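PDB 4TPV: hookworm platelet inhibitor 1 from Ancylostoma caninum, which inhibits platelet aggregation and prevents adhesion of resting platelets to fibrinogen and collagen, possibly by binding integrins glycoprotein IIb/IIIa and alpha-2/beta-1. Local coordinates for residues Leu22-Arg27 with Arg40-Asp45; Asp118-Ala123 with Cys135-Glu140. All coordinates share one frame; numbering follows the deposited sequence.

Interaction 1. Residues Leu22-Arg27 with Arg40-Asp45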
# COMPACT_ATOMS: atom_id res chain seq x y z
N LEU A 22 -5.26 7.35 -0.93
CA LEU A 22 -4.00 7.86 -0.38
C LEU A 22 -2.81 7.08 -0.95
O LEU A 22 -1.85 7.67 -1.45
CB LEU A 22 -4.02 7.78 1.14
CG LEU A 22 -3.00 8.65 1.86
CD1 LEU A 22 -3.32 10.13 1.59
CD2 LEU A 22 -3.07 8.34 3.35
N HIS A 23 -2.91 5.76 -0.93
CA HIS A 23 -1.84 4.93 -1.49
C HIS A 23 -1.61 5.19 -2.99
O HIS A 23 -0.48 5.31 -3.45
CB HIS A 23 -2.14 3.44 -1.30
CG HIS A 23 -1.79 2.92 0.05
ND1 HIS A 23 -2.56 3.14 1.17
CD2 HIS A 23 -0.75 2.14 0.47
CE1 HIS A 23 -2.00 2.56 2.22
NE2 HIS A 23 -0.90 1.94 1.82
N ASN A 24 -2.69 5.27 -3.75
CA ASN A 24 -2.51 5.52 -5.17
C ASN A 24 -1.93 6.91 -5.46
O ASN A 24 -1.09 7.04 -6.35
CB ASN A 24 -3.84 5.31 -5.89
CG ASN A 24 -4.12 3.84 -6.14
OD1 ASN A 24 -3.20 3.06 -6.35
ND2 ASN A 24 -5.39 3.47 -6.17
N GLY A 25 -2.32 7.92 -4.69
CA GLY A 25 -1.68 9.23 -4.80
C GLY A 25 -0.19 9.19 -4.48
O GLY A 25 0.62 9.87 -5.13
N TYR A 26 0.18 8.43 -3.45
CA TYR A 26 1.59 8.23 -3.13
C TYR A 26 2.30 7.56 -4.29
O TYR A 26 3.40 7.92 -4.66
CB TYR A 26 1.77 7.35 -1.88
CG TYR A 26 1.31 7.93 -0.56
CD1 TYR A 26 1.20 9.29 -0.37
CD2 TYR A 26 1.01 7.09 0.51
CE1 TYR A 26 0.80 9.80 0.85
CE2 TYR A 26 0.60 7.59 1.72
CZ TYR A 26 0.50 8.95 1.88
OH TYR A 26 0.08 9.45 3.09
N ARG A 27 1.65 6.55 -4.86
CA ARG A 27 2.29 5.80 -5.94
C ARG A 27 2.40 6.63 -7.24
O ARG A 27 3.38 6.52 -7.98
CB ARG A 27 1.52 4.47 -6.17
CG ARG A 27 1.67 3.51 -4.99
CD ARG A 27 0.69 2.32 -5.06
NE ARG A 27 0.98 1.45 -6.20
CZ ARG A 27 1.91 0.50 -6.21
NH1 ARG A 27 2.66 0.31 -5.13
NH2 ARG A 27 2.13 -0.23 -7.30
N ARG A 40 1.83 -0.24 -10.52
CA ARG A 40 0.41 -0.62 -10.60
C ARG A 40 -0.52 0.24 -9.75
O ARG A 40 -0.19 0.69 -8.65
CB ARG A 40 0.23 -2.09 -10.20
CG ARG A 40 0.92 -3.05 -11.22
CD ARG A 40 0.42 -4.48 -11.15
NE ARG A 40 -0.95 -4.58 -11.66
CZ ARG A 40 -1.49 -5.70 -12.14
NH1 ARG A 40 -0.77 -6.81 -12.20
NH2 ARG A 40 -2.74 -5.70 -12.57
N THR A 41 -1.73 0.43 -10.26
CA THR A 41 -2.82 0.99 -9.48
C THR A 41 -3.20 -0.03 -8.43
O THR A 41 -3.37 -1.22 -8.76
CB THR A 41 -4.04 1.30 -10.33
OG1 THR A 41 -3.65 2.15 -11.41
CG2 THR A 41 -5.12 2.00 -9.51
N MET A 42 -3.31 0.41 -7.18
CA MET A 42 -3.88 -0.47 -6.15
C MET A 42 -5.39 -0.45 -6.11
O MET A 42 -6.04 0.59 -6.29
CB MET A 42 -3.38 -0.11 -4.77
CG MET A 42 -1.94 -0.50 -4.49
SD MET A 42 -1.44 -0.01 -2.82
CE MET A 42 0.14 -0.88 -2.71
N VAL A 43 -5.95 -1.63 -5.85
CA VAL A 43 -7.38 -1.78 -5.65
C VAL A 43 -7.61 -2.33 -4.25
O VAL A 43 -6.83 -3.17 -3.79
CB VAL A 43 -8.00 -2.73 -6.70
CG1 VAL A 43 -9.45 -3.06 -6.35
CG2 VAL A 43 -7.86 -2.12 -8.08
N TYR A 44 -8.64 -1.88 -3.55
CA TYR A 44 -8.90 -2.42 -2.21
C TYR A 44 -9.28 -3.91 -2.32
O TYR A 44 -9.94 -4.32 -3.28
CB TYR A 44 -10.01 -1.65 -1.49
CG TYR A 44 -9.92 -1.84 0.00
CD1 TYR A 44 -8.99 -1.13 0.75
CD2 TYR A 44 -10.73 -2.78 0.66
CE1 TYR A 44 -8.87 -1.31 2.10
CE2 TYR A 44 -10.62 -2.98 2.02
CZ TYR A 44 -9.69 -2.24 2.74
OH TYR A 44 -9.54 -2.42 4.09
N ASP A 45 -8.85 -4.71 -1.36
CA ASP A 45 -9.09 -6.16 -1.42
C ASP A 45 -9.59 -6.63 -0.07
O ASP A 45 -8.87 -6.56 0.93
CB ASP A 45 -7.80 -6.89 -1.80
CG ASP A 45 -8.01 -8.37 -2.01
OD1 ASP A 45 -8.07 -9.12 -1.01
OD2 ASP A 45 -8.12 -8.78 -3.18
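Asn-24 and Met-42 meet through two hydrogen bonds that pair the side-chain amide with both polar backbone atoms of one residue. Met-42 N gives its hydrogen to Asn-24 OD1 (2.8 Å) on a lone pair in the carbonyl plane, while Asn-24 ND2 reaches Met-42 O at 3.0 Å in a nearly straight bond (167°). With both partners in or close to its plane, the amide presents its O/N edge to the backbone of Met-42, and its rotation is fixed. One turn further on, Arg-27 grips a single acceptor side-on: NE and NH2 each lie 2.8 Å from Arg-40 O, close to the guanidinium plane, and NH1 turns instead to the carbonyls of Met-112 and Trp-114. The contact lies at the interface of helix and sheet in the alpha-beta-alpha sandwich of the CAP fold, where helix 13-34 meets the loop leading into edge strand 43-44. Van der Waals packing centres on Met-42. Its chain, extended beyond CG (chi2 180°), runs between His-23 and Arg-27; SD lies 3.8 Å from His-23 CB and oblique to the imidazole, whose NE2 is hydrogen-bonded to Tyr-137. Met-42 CG lies over one face of the Arg-27 guanidinium. Thr-41 CG2 touches Asn-24 ND2 (3.7 Å).

Interaction 2. Residues Asp118-Ala123 with Cys135-Glu140; sequences DKLGCA and CQYGPE
Cys-122 and Cys-135 face each other in a non-hydrogen-bonded pair of antiparallel strands and are joined by a disulfide, SG to SG 2.1 Å with chi3 104°. In both, SG lies beside the backbone N, and Cys-122 CA and Cys-135 CA are 4.1 Å apart. Two pairs along, on the same face, Leu-120 CB rests 3.6 Å from Tyr-137 CD1, oblique to the ring. Between these pairs Gly-121 and Gln-136 exchange two backbone bonds, the one from Gln-136 N to Gly-121 O nearly straight at 175°. This disulfide-bridged end is the close-packed part of the beta hairpin formed by strands 119-127 and 130-138. Toward Pro-139 the ladder becomes irregular. Asp-118 and Lys-119 both face Gly-138 in a classic beta bulge, Gly-138 O accepting from Asp-118 N (2.8 Å) and from Lys-119 N (3.1 Å). Past a cis peptide bond, the solvent-exposed Pro-139 brings CD to 3.6 Å from Asp-118 OD1. The Lys-119 chain, also exposed, bends at its end (chi4 62°) and forms a salt bridge with a weak hydrogen bond, NZ to Asp-118 OD1 at 3.4 Å. The face of Leu-120, Tyr-137 and the disulfide is buried: Thr-20 of helix 13-34 touches Leu-120, Phe-19 touches both cysteines, and helix 107-113 packs on Tyr-137. The opposite face meets helix 46-56 through Lys-119 and Gln-136, while backbone bonds from Val-43 and Asn-69 complete the four-stranded sheet, the central layer of the CAP domain's alpha-beta-alpha sandwich.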
# COMPACT_ATOMS: atom_id res chain seq x y z
N ASP A 118 -0.61 -4.49 -6.30
CA ASP A 118 -1.83 -3.94 -6.91
C ASP A 118 -3.06 -4.13 -6.02
O ASP A 118 -4.18 -3.86 -6.45
CB ASP A 118 -2.08 -4.58 -8.28
CG ASP A 118 -2.29 -6.08 -8.23
OD1 ASP A 118 -2.41 -6.67 -7.15
OD2 ASP A 118 -2.36 -6.69 -9.32
N LYS A 119 -2.84 -4.57 -4.79
CA LYS A 119 -3.94 -4.81 -3.86
C LYS A 119 -3.52 -4.42 -2.44
O LYS A 119 -2.37 -4.62 -2.05
CB LYS A 119 -4.39 -6.28 -3.87
CG LYS A 119 -4.99 -6.77 -5.17
CD LYS A 119 -5.22 -8.28 -5.08
CE LYS A 119 -5.98 -8.80 -6.29
NZ LYS A 119 -5.22 -8.59 -7.56
N LEU A 120 -4.44 -3.82 -1.68
CA LEU A 120 -4.23 -3.65 -0.25
C LEU A 120 -5.52 -3.90 0.51
O LEU A 120 -6.62 -3.78 -0.04
CB LEU A 120 -3.70 -2.24 0.09
CG LEU A 120 -4.78 -1.15 0.21
CD1 LEU A 120 -4.19 0.10 0.85
CD2 LEU A 120 -5.36 -0.83 -1.16
N GLY A 121 -5.38 -4.24 1.78
CA GLY A 121 -6.50 -4.32 2.69
C GLY A 121 -5.99 -3.91 4.05
O GLY A 121 -4.86 -4.25 4.39
N CYS A 122 -6.81 -3.22 4.83
CA CYS A 122 -6.34 -2.63 6.09
C CYS A 122 -7.25 -2.93 7.28
O CYS A 122 -8.38 -3.36 7.12
CB CYS A 122 -6.17 -1.12 5.92
SG CYS A 122 -5.01 -0.63 4.61
N ALA A 123 -6.73 -2.69 8.49
CA ALA A 123 -7.42 -3.02 9.73
C ALA A 123 -7.07 -1.97 10.78
O ALA A 123 -5.95 -1.45 10.81
CB ALA A 123 -7.04 -4.42 10.21
N CYS A 135 -1.89 -2.61 7.36
CA CYS A 135 -2.28 -2.84 5.98
C CYS A 135 -1.48 -4.01 5.43
O CYS A 135 -0.29 -4.16 5.72
CB CYS A 135 -2.07 -1.60 5.12
SG CYS A 135 -3.19 -0.20 5.45
N GLN A 136 -2.17 -4.84 4.66
CA GLN A 136 -1.58 -5.99 4.00
C GLN A 136 -1.63 -5.74 2.50
O GLN A 136 -2.62 -5.20 1.98
CB GLN A 136 -2.34 -7.28 4.38
CG GLN A 136 -2.17 -7.67 5.84
CD GLN A 136 -1.01 -8.60 6.07
OE1 GLN A 136 -0.31 -8.99 5.13
NE2 GLN A 136 -0.78 -8.98 7.33
N TYR A 137 -0.56 -6.12 1.81
CA TYR A 137 -0.44 -5.86 0.39
C TYR A 137 -0.29 -7.14 -0.42
O TYR A 137 0.06 -8.21 0.12
CB TYR A 137 0.75 -4.92 0.13
CG TYR A 137 0.65 -3.63 0.92
CD1 TYR A 137 -0.08 -2.56 0.43
CD2 TYR A 137 1.24 -3.51 2.18
CE1 TYR A 137 -0.20 -1.36 1.18
CE2 TYR A 137 1.12 -2.33 2.92
CZ TYR A 137 0.42 -1.26 2.41
OH TYR A 137 0.32 -0.09 3.14
N GLY A 138 -0.55 -7.03 -1.72
CA GLY A 138 -0.37 -8.16 -2.62
C GLY A 138 -0.16 -7.72 -4.06
O GLY A 138 -0.44 -6.57 -4.40
N PRO A 139 0.38 -8.61 -4.90
CA PRO A 139 0.82 -9.95 -4.50
C PRO A 139 2.15 -9.92 -3.77
O PRO A 139 2.83 -8.90 -3.70
CB PRO A 139 0.95 -10.71 -5.83
CG PRO A 139 0.77 -9.69 -6.93
CD PRO A 139 0.69 -8.32 -6.31
N GLU A 140 2.54 -11.06 -3.22
CA GLU A 140 3.81 -11.13 -2.50
C GLU A 140 5.01 -10.99 -3.42
O GLU A 140 5.14 -11.70 -4.42
CB GLU A 140 3.90 -12.44 -1.71
CG GLU A 140 2.91 -12.53 -0.56
CD GLU A 140 2.94 -13.89 0.12
OE1 GLU A 140 3.65 -14.79 -0.38
OE2 GLU A 140 2.25 -14.06 1.14

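Overall arrangement
From the N terminus, helix 13-34 comes first, and interaction 1 closes the short connection that brings the chain back past that helix into strand 43-44. The chain then runs through helix 46-56, strand 68-73 and helices 80-89 and 107-113 before interaction 2 zips up the hairpin of strands 119-127 and 130-138. The two closures follow in series, neither nested nor crossed, yet their centres lie about 10 Å apart. Strand 43-44 runs parallel to 119-127 as its sheet neighbour, with Asp-45 N 2.7 Å from Leu-120 O in a probable hydrogen bond. Leu-120 CD1 also packs 3.5 Å from His-23 ND1, linking helix, edge strand and hairpin.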